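Long-range contacts in phosphodiesterase (Pseudomonas aeruginosa, PDB 4G75), which is a colicin M-like bacteriocin, a magnesium-binding phosphodiesterase that, as in colicin M, probably attacks a lipid-linked precursor of peptidoglycan: residues T8-G13 and A48-D53; I40-R45 and N82-W87; W54-L59 and R251-E256; L58-A63 and Y73-L78; V141-A146 and S204-N209. All blocks are in the same frame, centred on the assembly; numbering follows the deposited sequence.

Contact 1: T8-G13 and A48-D53. With EDO (1,2-ethanediol), chain H.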
# COMPACT_ATOMS: atom_id res chain seq x y z
N THR A 8 5.26 6.69 -11.51
CA THR A 8 5.41 8.03 -12.07
C THR A 8 5.10 9.11 -11.04
O THR A 8 4.25 8.93 -10.17
CB THR A 8 4.51 8.22 -13.29
OG1 THR A 8 3.13 8.11 -12.89
CG2 THR A 8 4.80 7.16 -14.33
N THR A 9 5.79 10.24 -11.14
CA THR A 9 5.51 11.39 -10.28
C THR A 9 4.60 12.34 -11.02
O THR A 9 4.83 12.63 -12.19
CB THR A 9 6.80 12.14 -9.92
OG1 THR A 9 7.68 11.28 -9.19
CG2 THR A 9 6.48 13.36 -9.07
N ILE A 10 3.55 12.84 -10.36
CA ILE A 10 2.68 13.82 -10.99
C ILE A 10 2.86 15.20 -10.38
O ILE A 10 3.43 15.35 -9.30
CB ILE A 10 1.20 13.42 -10.94
CG1 ILE A 10 0.66 13.43 -9.51
CG2 ILE A 10 0.99 12.05 -11.59
CD1 ILE A 10 -0.85 13.35 -9.45
N VAL A 11 2.37 16.21 -11.10
CA VAL A 11 2.42 17.59 -10.64
C VAL A 11 1.09 17.96 -10.00
O VAL A 11 0.05 17.91 -10.66
CB VAL A 11 2.68 18.55 -11.82
CG1 VAL A 11 2.56 20.00 -11.35
CG2 VAL A 11 4.05 18.28 -12.43
N ALA A 12 1.11 18.33 -8.73
CA ALA A 12 -0.14 18.65 -8.05
C ALA A 12 0.01 19.81 -7.07
O ALA A 12 1.08 20.05 -6.51
CB ALA A 12 -0.68 17.42 -7.33
N GLY A 13 -1.09 20.52 -6.86
CA GLY A 13 -1.14 21.62 -5.92
C GLY A 13 -2.42 21.58 -5.10
O GLY A 13 -3.33 20.83 -5.41
N ALA A 48 0.94 15.66 -0.96
CA ALA A 48 1.90 14.63 -0.60
C ALA A 48 1.39 13.25 -0.98
O ALA A 48 2.11 12.47 -1.59
CB ALA A 48 2.22 14.70 0.89
N TYR A 49 0.13 12.97 -0.64
CA TYR A 49 -0.43 11.64 -0.87
C TYR A 49 -0.40 11.21 -2.34
O TYR A 49 -0.10 10.04 -2.65
CB TYR A 49 -1.86 11.53 -0.32
CG TYR A 49 -1.98 11.57 1.19
CD1 TYR A 49 -1.16 10.80 2.00
CD2 TYR A 49 -2.96 12.36 1.81
CE1 TYR A 49 -1.28 10.81 3.37
CE2 TYR A 49 -3.09 12.39 3.19
CZ TYR A 49 -2.25 11.61 3.97
OH TYR A 49 -2.36 11.63 5.33
N VAL A 50 -0.71 12.14 -3.25
CA VAL A 50 -0.78 11.76 -4.66
C VAL A 50 0.57 11.34 -5.24
O VAL A 50 0.63 10.76 -6.32
CB VAL A 50 -1.44 12.83 -5.57
CG1 VAL A 50 -2.88 13.10 -5.15
CG2 VAL A 50 -0.61 14.12 -5.58
N ASN A 51 1.65 11.61 -4.52
CA ASN A 51 2.96 11.08 -4.93
C ASN A 51 3.53 10.06 -3.93
O ASN A 51 4.73 9.76 -3.94
CB ASN A 51 3.96 12.20 -5.22
CG ASN A 51 3.75 12.81 -6.59
OD1 ASN A 51 3.59 12.09 -7.58
ND2 ASN A 51 3.74 14.13 -6.66
N GLY A 52 2.66 9.52 -3.09
CA GLY A 52 3.03 8.45 -2.18
C GLY A 52 3.81 8.88 -0.95
O GLY A 52 4.32 8.03 -0.21
N ASP A 53 3.90 10.18 -0.72
CA ASP A 53 4.62 10.72 0.43
C ASP A 53 3.69 10.69 1.64
O ASP A 53 3.25 11.74 2.11
CB ASP A 53 5.07 12.15 0.11
CG ASP A 53 6.10 12.68 1.09
OD1 ASP A 53 6.88 11.89 1.66
OD2 ASP A 53 6.14 13.92 1.29
C1 EDO H . 6.63 7.79 -7.71
O1 EDO H . 7.70 7.05 -7.11
C2 EDO H . 5.89 8.59 -6.64
O2 EDO H . 6.81 9.50 -6.03

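Contact 2: I40-R45 and N82-W87. With EDO (1,2-ethanediol), chain M; EDO (1,2-ethanediol), chain I.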
# COMPACT_ATOMS: atom_id res chain seq x y z
N ILE A 40 -8.90 23.23 4.76
CA ILE A 40 -7.70 23.76 4.12
C ILE A 40 -6.54 22.78 4.28
O ILE A 40 -5.79 22.56 3.33
CB ILE A 40 -7.29 25.12 4.72
CG1 ILE A 40 -8.28 26.20 4.30
CG2 ILE A 40 -5.88 25.49 4.28
CD1 ILE A 40 -8.31 26.45 2.80
N SER A 41 -6.41 22.21 5.47
CA SER A 41 -5.26 21.36 5.76
C SER A 41 -5.20 20.12 4.86
O SER A 41 -4.13 19.59 4.61
CB SER A 41 -5.22 20.96 7.25
OG SER A 41 -6.21 19.99 7.56
N LYS A 42 -6.35 19.66 4.37
CA LYS A 42 -6.39 18.48 3.50
C LYS A 42 -5.62 18.70 2.19
O LYS A 42 -5.06 17.75 1.62
CB LYS A 42 -7.84 18.08 3.20
CG LYS A 42 -8.64 17.71 4.45
CD LYS A 42 -10.06 17.24 4.12
CE LYS A 42 -10.93 17.19 5.39
NZ LYS A 42 -10.41 16.21 6.40
N GLY A 43 -5.58 19.95 1.73
CA GLY A 43 -4.93 20.26 0.47
C GLY A 43 -3.46 19.88 0.42
O GLY A 43 -3.03 19.15 -0.48
N GLN A 44 -2.67 20.36 1.38
CA GLN A 44 -1.24 20.07 1.36
C GLN A 44 -0.96 18.60 1.65
O GLN A 44 -0.02 18.02 1.09
CB GLN A 44 -0.46 20.97 2.32
CG GLN A 44 1.03 20.98 2.03
CD GLN A 44 1.35 21.37 0.59
OE1 GLN A 44 0.59 22.11 -0.05
NE2 GLN A 44 2.47 20.88 0.07
N ARG A 45 -1.76 17.98 2.51
CA ARG A 45 -1.58 16.55 2.74
C ARG A 45 -1.87 15.78 1.46
O ARG A 45 -1.13 14.86 1.11
CB ARG A 45 -2.44 16.05 3.91
CG ARG A 45 -2.09 16.67 5.26
CD ARG A 45 -2.59 15.79 6.42
NE ARG A 45 -4.04 15.59 6.34
CZ ARG A 45 -4.94 16.44 6.82
NH1 ARG A 45 -4.55 17.55 7.42
NH2 ARG A 45 -6.23 16.18 6.68
N ASN A 82 -6.09 15.45 15.66
CA ASN A 82 -6.78 14.18 15.87
C ASN A 82 -7.88 13.94 14.85
O ASN A 82 -7.97 12.86 14.28
CB ASN A 82 -7.33 14.07 17.30
CG ASN A 82 -8.19 15.26 17.70
OD1 ASN A 82 -8.00 16.38 17.23
ND2 ASN A 82 -9.15 15.01 18.59
N TYR A 83 -8.73 14.93 14.62
CA TYR A 83 -9.82 14.75 13.67
C TYR A 83 -9.29 14.52 12.26
O TYR A 83 -9.85 13.74 11.50
CB TYR A 83 -10.78 15.94 13.68
CG TYR A 83 -11.53 16.13 14.99
CD1 TYR A 83 -11.60 15.12 15.94
CD2 TYR A 83 -12.19 17.33 15.26
CE1 TYR A 83 -12.28 15.30 17.13
CE2 TYR A 83 -12.87 17.51 16.44
CZ TYR A 83 -12.92 16.50 17.38
OH TYR A 83 -13.61 16.69 18.55
N GLU A 84 -8.22 15.23 11.91
CA GLU A 84 -7.66 15.11 10.57
C GLU A 84 -6.97 13.77 10.36
O GLU A 84 -7.03 13.20 9.26
CB GLU A 84 -6.71 16.27 10.27
CG GLU A 84 -7.43 17.61 10.13
CD GLU A 84 -8.61 17.54 9.18
OE1 GLU A 84 -8.42 17.09 8.03
OE2 GLU A 84 -9.73 17.94 9.58
N PHE A 85 -6.32 13.25 11.40
CA PHE A 85 -5.68 11.94 11.30
C PHE A 85 -6.77 10.90 11.08
O PHE A 85 -6.67 10.04 10.20
CB PHE A 85 -4.90 11.63 12.58
CG PHE A 85 -4.09 10.36 12.52
CD1 PHE A 85 -2.73 10.41 12.24
CD2 PHE A 85 -4.69 9.13 12.74
CE1 PHE A 85 -1.97 9.24 12.19
CE2 PHE A 85 -3.94 7.96 12.68
CZ PHE A 85 -2.59 8.01 12.41
N ILE A 86 -7.83 10.99 11.88
CA ILE A 86 -8.93 10.03 11.78
C ILE A 86 -9.59 10.04 10.40
O ILE A 86 -9.80 8.99 9.80
CB ILE A 86 -9.98 10.26 12.87
CG1 ILE A 86 -9.37 9.88 14.23
CG2 ILE A 86 -11.22 9.45 12.57
CD1 ILE A 86 -10.14 10.39 15.43
N TRP A 87 -9.91 11.23 9.90
CA TRP A 87 -10.53 11.34 8.58
C TRP A 87 -9.61 10.90 7.42
O TRP A 87 -10.10 10.35 6.45
CB TRP A 87 -11.08 12.76 8.32
CG TRP A 87 -12.44 12.98 8.93
CD1 TRP A 87 -12.78 13.94 9.84
CD2 TRP A 87 -13.64 12.24 8.66
NE1 TRP A 87 -14.12 13.84 10.15
CE2 TRP A 87 -14.67 12.80 9.44
CE3 TRP A 87 -13.94 11.15 7.83
CZ2 TRP A 87 -15.97 12.32 9.43
CZ3 TRP A 87 -15.24 10.67 7.81
CH2 TRP A 87 -16.24 11.25 8.61
C1 EDO M . -10.21 20.61 12.37
O1 EDO M . -10.12 19.24 11.96
C2 EDO M . -8.84 21.28 12.28
O2 EDO M . -7.84 20.38 12.78
C1 EDO I . 0.33 24.54 -3.55
O1 EDO I . -1.00 24.90 -3.94
C2 EDO I . 0.35 23.07 -3.15
O2 EDO I . 1.64 22.70 -2.64
O HOH W 1 -12.17 17.53 8.56

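Contact 3: W54-L59 and R251-E256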
# COMPACT_ATOMS: atom_id res chain seq x y z
N TRP A 54 3.38 9.50 2.14
CA TRP A 54 2.24 9.33 3.05
C TRP A 54 2.60 9.31 4.53
O TRP A 54 1.76 9.61 5.38
CB TRP A 54 1.47 8.05 2.69
CG TRP A 54 2.22 6.78 2.96
CD1 TRP A 54 3.21 6.23 2.21
CD2 TRP A 54 2.03 5.89 4.08
NE1 TRP A 54 3.65 5.06 2.78
CE2 TRP A 54 2.94 4.83 3.92
CE3 TRP A 54 1.17 5.89 5.18
CZ2 TRP A 54 3.02 3.78 4.83
CZ3 TRP A 54 1.25 4.84 6.08
CH2 TRP A 54 2.17 3.81 5.90
N GLU A 55 3.84 8.95 4.83
CA GLU A 55 4.29 8.84 6.22
C GLU A 55 4.33 10.21 6.89
O GLU A 55 3.83 10.38 8.00
CB GLU A 55 5.69 8.21 6.28
CG GLU A 55 5.75 6.77 5.75
CD GLU A 55 6.22 6.72 4.31
OE1 GLU A 55 5.94 7.66 3.54
OE2 GLU A 55 6.88 5.72 3.95
N LYS A 56 4.92 11.19 6.21
CA LYS A 56 5.11 12.50 6.82
C LYS A 56 3.81 13.21 7.21
O LYS A 56 3.68 13.68 8.34
CB LYS A 56 6.02 13.37 5.96
CG LYS A 56 7.47 12.91 5.96
CD LYS A 56 8.29 13.70 4.93
CE LYS A 56 9.74 13.22 4.89
NZ LYS A 56 10.54 14.06 3.98
N PRO A 57 2.83 13.27 6.30
CA PRO A 57 1.58 13.94 6.70
C PRO A 57 0.92 13.28 7.91
O PRO A 57 0.43 13.99 8.79
CB PRO A 57 0.68 13.80 5.47
CG PRO A 57 1.56 13.37 4.35
CD PRO A 57 2.79 12.76 4.92
N LEU A 58 0.89 11.95 7.96
CA LEU A 58 0.27 11.26 9.07
C LEU A 58 1.08 11.42 10.35
O LEU A 58 0.52 11.62 11.43
CB LEU A 58 0.08 9.77 8.76
CG LEU A 58 -1.00 9.45 7.73
CD1 LEU A 58 -1.02 7.94 7.48
CD2 LEU A 58 -2.36 9.92 8.21
N LEU A 59 2.40 11.37 10.23
CA LEU A 59 3.27 11.53 11.39
C LEU A 59 3.14 12.92 12.00
O LEU A 59 3.15 13.09 13.22
CB LEU A 59 4.72 11.23 11.03
CG LEU A 59 5.05 9.74 10.91
CD1 LEU A 59 6.43 9.56 10.30
CD2 LEU A 59 4.96 9.05 12.26
N ARG A 251 10.04 2.66 5.05
CA ARG A 251 11.03 3.42 4.30
C ARG A 251 11.97 4.11 5.29
O ARG A 251 11.55 4.52 6.38
CB ARG A 251 10.35 4.38 3.32
CG ARG A 251 9.65 3.65 2.18
CD ARG A 251 9.28 4.57 1.02
NE ARG A 251 8.22 5.51 1.37
CZ ARG A 251 7.68 6.36 0.50
NH1 ARG A 251 8.09 6.38 -0.76
NH2 ARG A 251 6.71 7.19 0.88
N THR A 252 13.24 4.21 4.93
CA THR A 252 14.30 4.63 5.85
C THR A 252 14.07 5.99 6.49
O THR A 252 14.22 6.16 7.71
CB THR A 252 15.66 4.66 5.12
OG1 THR A 252 15.86 3.42 4.44
CG2 THR A 252 16.79 4.89 6.11
N GLU A 253 13.73 6.97 5.67
CA GLU A 253 13.66 8.36 6.14
C GLU A 253 12.76 8.58 7.37
O GLU A 253 13.11 9.35 8.26
CB GLU A 253 13.24 9.31 5.03
CG GLU A 253 13.29 10.77 5.46
CD GLU A 253 12.95 11.75 4.35
OE1 GLU A 253 12.66 11.30 3.22
OE2 GLU A 253 12.98 12.97 4.61
N THR A 254 11.62 7.91 7.40
CA THR A 254 10.66 8.11 8.48
C THR A 254 10.47 6.86 9.34
O THR A 254 9.52 6.77 10.12
CB THR A 254 9.29 8.51 7.90
OG1 THR A 254 8.97 7.66 6.79
CG2 THR A 254 9.31 9.95 7.43
N ALA A 255 11.38 5.90 9.21
CA ALA A 255 11.22 4.61 9.87
C ALA A 255 11.12 4.74 11.39
O ALA A 255 10.32 4.05 12.01
CB ALA A 255 12.34 3.65 9.48
N GLU A 256 11.92 5.62 12.00
CA GLU A 256 11.86 5.77 13.45
C GLU A 256 10.49 6.28 13.87
O GLU A 256 9.89 5.78 14.84
CB GLU A 256 12.97 6.71 13.94
CG GLU A 256 13.05 6.83 15.46
CD GLU A 256 14.37 7.43 15.94
OE1 GLU A 256 15.33 7.46 15.14
OE2 GLU A 256 14.43 7.87 17.11
O HOH W 2 7.32 3.76 5.49

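Contact 4: L58-A63 and Y73-L78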
# COMPACT_ATOMS: atom_id res chain seq x y z
N LEU A 58 0.89 11.95 7.96
CA LEU A 58 0.27 11.26 9.07
C LEU A 58 1.08 11.42 10.35
O LEU A 58 0.52 11.62 11.43
CB LEU A 58 0.08 9.77 8.76
CG LEU A 58 -1.00 9.45 7.73
CD1 LEU A 58 -1.02 7.94 7.48
CD2 LEU A 58 -2.36 9.92 8.21
N LEU A 59 2.40 11.37 10.23
CA LEU A 59 3.27 11.53 11.39
C LEU A 59 3.14 12.92 12.00
O LEU A 59 3.15 13.09 13.22
CB LEU A 59 4.72 11.23 11.03
CG LEU A 59 5.05 9.74 10.91
CD1 LEU A 59 6.43 9.56 10.30
CD2 LEU A 59 4.96 9.05 12.26
N ALA A 60 3.00 13.92 11.14
CA ALA A 60 2.87 15.29 11.63
C ALA A 60 1.59 15.43 12.45
O ALA A 60 1.59 16.07 13.50
CB ALA A 60 2.89 16.28 10.47
N LEU A 61 0.50 14.83 11.97
CA LEU A 61 -0.76 14.87 12.69
C LEU A 61 -0.62 14.15 14.03
O LEU A 61 -0.97 14.70 15.08
CB LEU A 61 -1.87 14.21 11.87
CG LEU A 61 -2.19 14.95 10.57
CD1 LEU A 61 -3.22 14.20 9.75
CD2 LEU A 61 -2.66 16.37 10.88
N TRP A 62 -0.09 12.93 13.99
CA TRP A 62 0.04 12.13 15.20
C TRP A 62 0.95 12.79 16.22
O TRP A 62 0.64 12.81 17.41
CB TRP A 62 0.56 10.71 14.89
CG TRP A 62 0.53 9.83 16.10
CD1 TRP A 62 1.55 9.60 16.99
CD2 TRP A 62 -0.60 9.09 16.59
NE1 TRP A 62 1.13 8.75 17.98
CE2 TRP A 62 -0.18 8.41 17.76
CE3 TRP A 62 -1.91 8.91 16.14
CZ2 TRP A 62 -1.03 7.58 18.48
CZ3 TRP A 62 -2.76 8.08 16.86
CH2 TRP A 62 -2.31 7.43 18.02
N ALA A 63 2.09 13.30 15.76
CA ALA A 63 3.05 13.93 16.66
C ALA A 63 2.37 15.06 17.43
O ALA A 63 2.67 15.30 18.60
CB ALA A 63 4.25 14.45 15.89
N TYR A 73 7.31 18.16 9.93
CA TYR A 73 7.60 18.03 8.50
C TYR A 73 7.06 19.18 7.65
O TYR A 73 6.69 19.00 6.49
CB TYR A 73 7.08 16.68 7.97
CG TYR A 73 7.78 15.48 8.58
CD1 TYR A 73 9.11 15.20 8.29
CD2 TYR A 73 7.10 14.63 9.44
CE1 TYR A 73 9.75 14.12 8.85
CE2 TYR A 73 7.73 13.53 10.00
CZ TYR A 73 9.05 13.28 9.70
OH TYR A 73 9.68 12.19 10.26
N GLY A 74 7.01 20.37 8.24
CA GLY A 74 6.59 21.55 7.51
C GLY A 74 5.09 21.78 7.49
O GLY A 74 4.62 22.80 6.98
N TYR A 75 4.33 20.84 8.04
CA TYR A 75 2.88 21.02 8.12
C TYR A 75 2.49 21.97 9.25
O TYR A 75 3.12 21.99 10.31
CB TYR A 75 2.17 19.66 8.27
CG TYR A 75 2.30 18.81 7.03
CD1 TYR A 75 1.44 18.98 5.96
CD2 TYR A 75 3.32 17.86 6.92
CE1 TYR A 75 1.57 18.23 4.81
CE2 TYR A 75 3.46 17.10 5.76
CZ TYR A 75 2.57 17.29 4.71
OH TYR A 75 2.69 16.55 3.56
N PRO A 76 1.44 22.76 9.03
CA PRO A 76 0.92 23.68 10.05
C PRO A 76 0.31 22.93 11.22
O PRO A 76 -0.36 21.91 11.02
CB PRO A 76 -0.18 24.45 9.30
CG PRO A 76 0.13 24.27 7.85
CD PRO A 76 0.70 22.89 7.76
N SER A 77 0.53 23.42 12.44
CA SER A 77 -0.17 22.87 13.59
C SER A 77 -1.67 23.18 13.46
O SER A 77 -2.06 24.26 13.01
CB SER A 77 0.39 23.44 14.90
OG SER A 77 0.05 24.80 15.04
N LEU A 78 -2.49 22.21 13.85
CA LEU A 78 -3.94 22.29 13.65
C LEU A 78 -4.71 22.36 14.95
O LEU A 78 -4.25 21.90 16.00
CB LEU A 78 -4.43 21.07 12.86
CG LEU A 78 -3.79 20.85 11.48
CD1 LEU A 78 -4.42 19.63 10.80
CD2 LEU A 78 -3.91 22.08 10.59

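Contact 5: V141-A146 and S204-N209. With EDO (1,2-ethanediol), chain D.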
# COMPACT_ATOMS: atom_id res chain seq x y z
N VAL A 141 0.15 4.59 -5.31
CA VAL A 141 0.65 5.54 -4.30
C VAL A 141 -0.15 5.53 -3.00
O VAL A 141 0.36 5.93 -1.96
CB VAL A 141 0.71 7.01 -4.84
CG1 VAL A 141 1.64 7.10 -6.03
CG2 VAL A 141 -0.68 7.54 -5.18
N TYR A 142 -1.40 5.07 -3.05
CA TYR A 142 -2.24 5.07 -1.86
C TYR A 142 -2.21 3.74 -1.12
O TYR A 142 -2.78 3.62 -0.03
CB TYR A 142 -3.71 5.39 -2.20
CG TYR A 142 -3.97 6.73 -2.86
CD1 TYR A 142 -3.54 7.91 -2.27
CD2 TYR A 142 -4.68 6.81 -4.04
CE1 TYR A 142 -3.78 9.13 -2.87
CE2 TYR A 142 -4.94 8.03 -4.64
CZ TYR A 142 -4.49 9.19 -4.04
OH TYR A 142 -4.74 10.41 -4.62
N THR A 143 -1.56 2.74 -1.69
CA THR A 143 -1.69 1.38 -1.18
C THR A 143 -1.04 1.15 0.19
O THR A 143 -1.64 0.53 1.07
CB THR A 143 -1.20 0.33 -2.20
OG1 THR A 143 -2.12 0.30 -3.30
CG2 THR A 143 -1.14 -1.06 -1.56
N PRO A 144 0.20 1.64 0.38
CA PRO A 144 0.75 1.48 1.73
C PRO A 144 -0.10 2.17 2.79
O PRO A 144 -0.31 1.61 3.87
CB PRO A 144 2.13 2.13 1.61
CG PRO A 144 2.51 1.92 0.16
CD PRO A 144 1.20 2.13 -0.59
N ALA A 145 -0.59 3.37 2.50
CA ALA A 145 -1.43 4.07 3.47
C ALA A 145 -2.74 3.32 3.69
O ALA A 145 -3.23 3.23 4.82
CB ALA A 145 -1.69 5.51 3.03
N ALA A 146 -3.32 2.81 2.61
CA ALA A 146 -4.57 2.06 2.71
C ALA A 146 -4.38 0.81 3.56
O ALA A 146 -5.25 0.44 4.33
CB ALA A 146 -5.07 1.69 1.33
N SER A 204 9.73 -2.93 -6.38
CA SER A 204 8.54 -2.10 -6.26
C SER A 204 8.49 -1.42 -4.90
O SER A 204 8.38 -2.11 -3.89
CB SER A 204 7.30 -2.98 -6.45
OG SER A 204 6.11 -2.28 -6.10
N TRP A 205 8.59 -0.09 -4.85
CA TRP A 205 8.54 0.58 -3.56
C TRP A 205 7.20 0.35 -2.88
O TRP A 205 7.14 0.14 -1.67
CB TRP A 205 8.89 2.08 -3.65
CG TRP A 205 7.75 3.00 -4.03
CD1 TRP A 205 7.46 3.47 -5.27
CD2 TRP A 205 6.78 3.57 -3.14
NE1 TRP A 205 6.36 4.30 -5.22
CE2 TRP A 205 5.92 4.37 -3.92
CE3 TRP A 205 6.55 3.47 -1.76
CZ2 TRP A 205 4.85 5.07 -3.36
CZ3 TRP A 205 5.49 4.17 -1.22
CH2 TRP A 205 4.65 4.96 -2.01
N VAL A 206 6.12 0.36 -3.67
CA VAL A 206 4.78 0.15 -3.13
C VAL A 206 4.63 -1.23 -2.48
O VAL A 206 4.17 -1.36 -1.33
CB VAL A 206 3.68 0.37 -4.22
CG1 VAL A 206 2.31 -0.02 -3.69
CG2 VAL A 206 3.69 1.82 -4.70
N ALA A 207 5.04 -2.28 -3.18
CA ALA A 207 4.95 -3.61 -2.61
C ALA A 207 5.86 -3.71 -1.39
O ALA A 207 5.48 -4.27 -0.37
CB ALA A 207 5.30 -4.68 -3.64
N GLY A 208 7.07 -3.17 -1.51
CA GLY A 208 8.03 -3.23 -0.42
C GLY A 208 7.52 -2.57 0.85
O GLY A 208 7.85 -3.00 1.96
N ASN A 209 6.72 -1.52 0.68
CA ASN A 209 6.22 -0.73 1.79
C ASN A 209 4.86 -1.24 2.26
O ASN A 209 4.27 -0.70 3.19
CB ASN A 209 6.11 0.73 1.35
CG ASN A 209 6.03 1.71 2.51
OD1 ASN A 209 6.62 1.50 3.58
ND2 ASN A 209 5.32 2.78 2.29
C1 EDO D . 5.67 -1.03 7.33
O1 EDO D . 4.63 -1.92 7.76
C2 EDO D . 5.35 -0.49 5.95
O2 EDO D . 4.15 0.29 5.98
O HOH W 3 1.57 -0.08 5.08

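Contact 1: T8-G13 and A48-D53
Asn51 and Ile10 are joined through both polar ends of one side-chain amide. Asn51 OD1 accepts from Ile10 N at 2.9 Å, with the donor in the carbonyl plane and on a lone pair. Asn51 ND2 donates to Ile10 O, also at 2.9 Å, and this bond is nearly straight (175°). Ile10 O lies in the plane of the amide. The asparagine therefore pairs with the backbone N-H and C=O of a single residue, and the two bonds fix the rotation of its amide. The buried part of the contact is built on Val50. Its CG2 branch sits between the backbone N and the carbonyl carbon. Val50 CG2 meets Ala12 CB at 3.7 Å and Ile10 CD1 at 4.0 Å. The side chains of Ile10 and Val50 cross at about a right angle. Val50 also touches Phe17 and Tyr142. A Schellman motif closes helix 34-49 here. Gly52, with positive phi, is its C-prime residue, and Gly52 N bonds to Tyr49 O at 2.8 Å while Asp53 N bonds to Ala48 O at 3.0 Å. The other side is exposed to solvent, at Thr8 and Thr9. Thr9 brings CG2 to 3.5 Å from Asn51 OD1. An ethanediol, probably from the crystallisation liquor, lies on this side, and its O2 donates to Asn51 O at 3.0 Å. Thr8 O is bonded by Arg106 of helix 106-113.

Contact 2: I40-R45 and N82-W87
Glu84 OE1 accepts from two cations of the facing helix. Lys42 NZ and Arg45 NH2 each reach Glu84 OE1 at 2.7 Å. The three residues form a salt-bridge network between helix 34-49 and helix 81-102. Lys42 comes on the syn side, 15° out of the carboxylate plane, while Arg45 uses the anti lone pair. The lysine chain is bent at its end (chi4 -63°), which places NZ beside the carboxylate. Glu84 OE2 takes a hydrogen from a water at 2.7 Å, and the same water accepts from Lys42 NZ at 3.1 Å. The O1 atom of an ethanediol also donates to Glu84 OE2. Arg45 is steadied from its own helix, since its NH1 donates to Ser41 OG at 3.0 Å. Its NE makes a salt bridge to Asp88, so the guanidinium lies between two acids. Ser41 OG is also bonded to Gly38 O. With these charges so near, Glu84 is probably ionised. The axes of the two short helical segments cross at -53° and come no closer than 11.3 Å, a gap spanned by long side chains. Carbons also lie against the two cations. Glu84 CB lies 3.6 Å from Arg45 NH2, and Trp87 CB lies 4.0 Å from Lys42 NZ.

Contact 3: W54-L59 and R251-E256
Glu55 OE1 accepts from Arg251 NH2 at 2.8 Å, and Glu55 OE2 accepts from Arg251 NE at 2.9 Å. The guanidinium thus grips the carboxylate side-on, one nitrogen to each oxygen, and both oxygens use their syn lone pairs. The two planes are only 16° apart. Glu55 is bent at its second torsion (chi2 97°), which carries CD to the arginine. A water close to Glu55 OE2 accepts from Arg251 N. Arg251 NH2 has a further, weak bond to Gly52 O. A second salt bridge lies nearer the surface, where Lys56 NZ reaches Glu253 OE2 at 2.7 Å. The lysine is extended beyond CG and comes from above the carboxylate plane. Between the two bridges Thr254, just before helix 255-264, packs on Glu55, Lys56 and Leu59 of helix 55-65. Thr254 holds the N-cap position of the later helix, but its side chain makes no capping bond. Instead its OG1 lies 3.4 Å from Glu55 CB. Thr254 CG2 packs on Lys56 CG at 3.8 Å, and Thr254 CB on Leu59 CD1 at 3.9 Å. Met258 of the helix that follows touches Glu55 and Leu59. Trp54 CD1 lies 3.9 Å from Arg251 NH2, in an oblique approach.

Contact 4: L58-A63 and Y73-L78
Leu59 and Tyr73 begin a row of contacts that are all apolar; no hydrogen bond joins the two segments. Two of the contacts pair an aliphatic group with a tyrosine. Leu59 CB lies at the edge of the Tyr73 ring, near its plane, 3.9 Å from CE2. The methyl Leu59 CD1 lies 4.2 Å from both Tyr73 CE2 and Tyr73 OH. Ala60 CB meets Tyr75 CD2 at 3.9 Å and Tyr75 CB at 4.1 Å. The third contact is purely aliphatic. Leu61 CD2 and Leu78 CD1 touch at 3.7 Å, and the two leucine side chains cross obliquely. The loop that leaves helix 55-65 folds back along this helix before helix 81-102 begins. Three successive helix residues, Leu59, Ala60 and Leu61, meet it. On the loop side Tyr73 directs its CB atom at the helix, and beyond Gly74 the residues Tyr75 and Leu78 again direct their CB atoms there. A polar tie comes from Gln64, just past the helical segment. Gln64 bonds to Ala60 O through NE2 and to Leu78 N through OE1, which links helix and loop by one side chain. Other helices share these residues: Tyr75 touches Ala48, Leu78 touches Ser41 and Glu84, and Leu61 touches Arg45 and Phe85.

Contact 5: V141-A146 and S204-N209
Pro144 and Asn209 bring the backbones together, with their CA atoms 5.9 Å apart, where Pro144 of helix 143-153 comes near Asn209 and the short helix 205-208. Pro144 has the largest share of the contact. Its CD meets Val206 CG1 at 3.9 Å, and its CG lies 4.0 Å from Trp205 CZ3. Pro144 CG also lies 4.0 Å from Asn209 CB. Val206 CG1 is anti to the backbone N (chi1 173°), and this branch also touches Thr143 CB at 3.8 Å. The Trp205 ring is approached obliquely by Pro144 CG and by Val141 CA, the latter 4.3 Å from CZ2. Trp205 CG sits between its backbone N and carbonyl carbon (chi1 84°), and Val206 CG2 lies over one ring face toward the rim. No hydrogen bond runs directly between the segments. A water donates to Pro144 O at 2.8 Å and, weakly, to Asn209 O. Ser204 is the N-cap of the short helix, where its OG accepts from Ala207 N at 3.1 Å. The polar ends look elsewhere: Thr143 OG1 bonds to Asp96, and Trp205 NE1 to Gly6 O. The contact lies within the colicin M family region, close in sequence to the magnesium ligands Val211 and Glu213. Helices 81-102 and 106-113 pack against Tyr142, and strand 213-224 follows the short helix.

Contacts 1 to 4 join parts of the mainly helical region of the chain, and contact 5 lies near the chain centre. Contacts 1 and 2 both use helix 34-49, and their segments alternate along the chain. Contact 1 closes before contacts 3, 4 and 5 open. Contacts 3 and 4 both use helix 55-65 and share Leu58 and Leu59. Contact 4 is nested inside the loop closed by contact 2, with centres about 9 Å apart. Contact 5 is nested inside the loop closed by contact 3, and these two meet where Trp54 packs on Pro144 and Ala145. Contact 3 spans 191 residues and so ties an early helix to the colicin M family region. Contact 5 stands nearest the magnesium site.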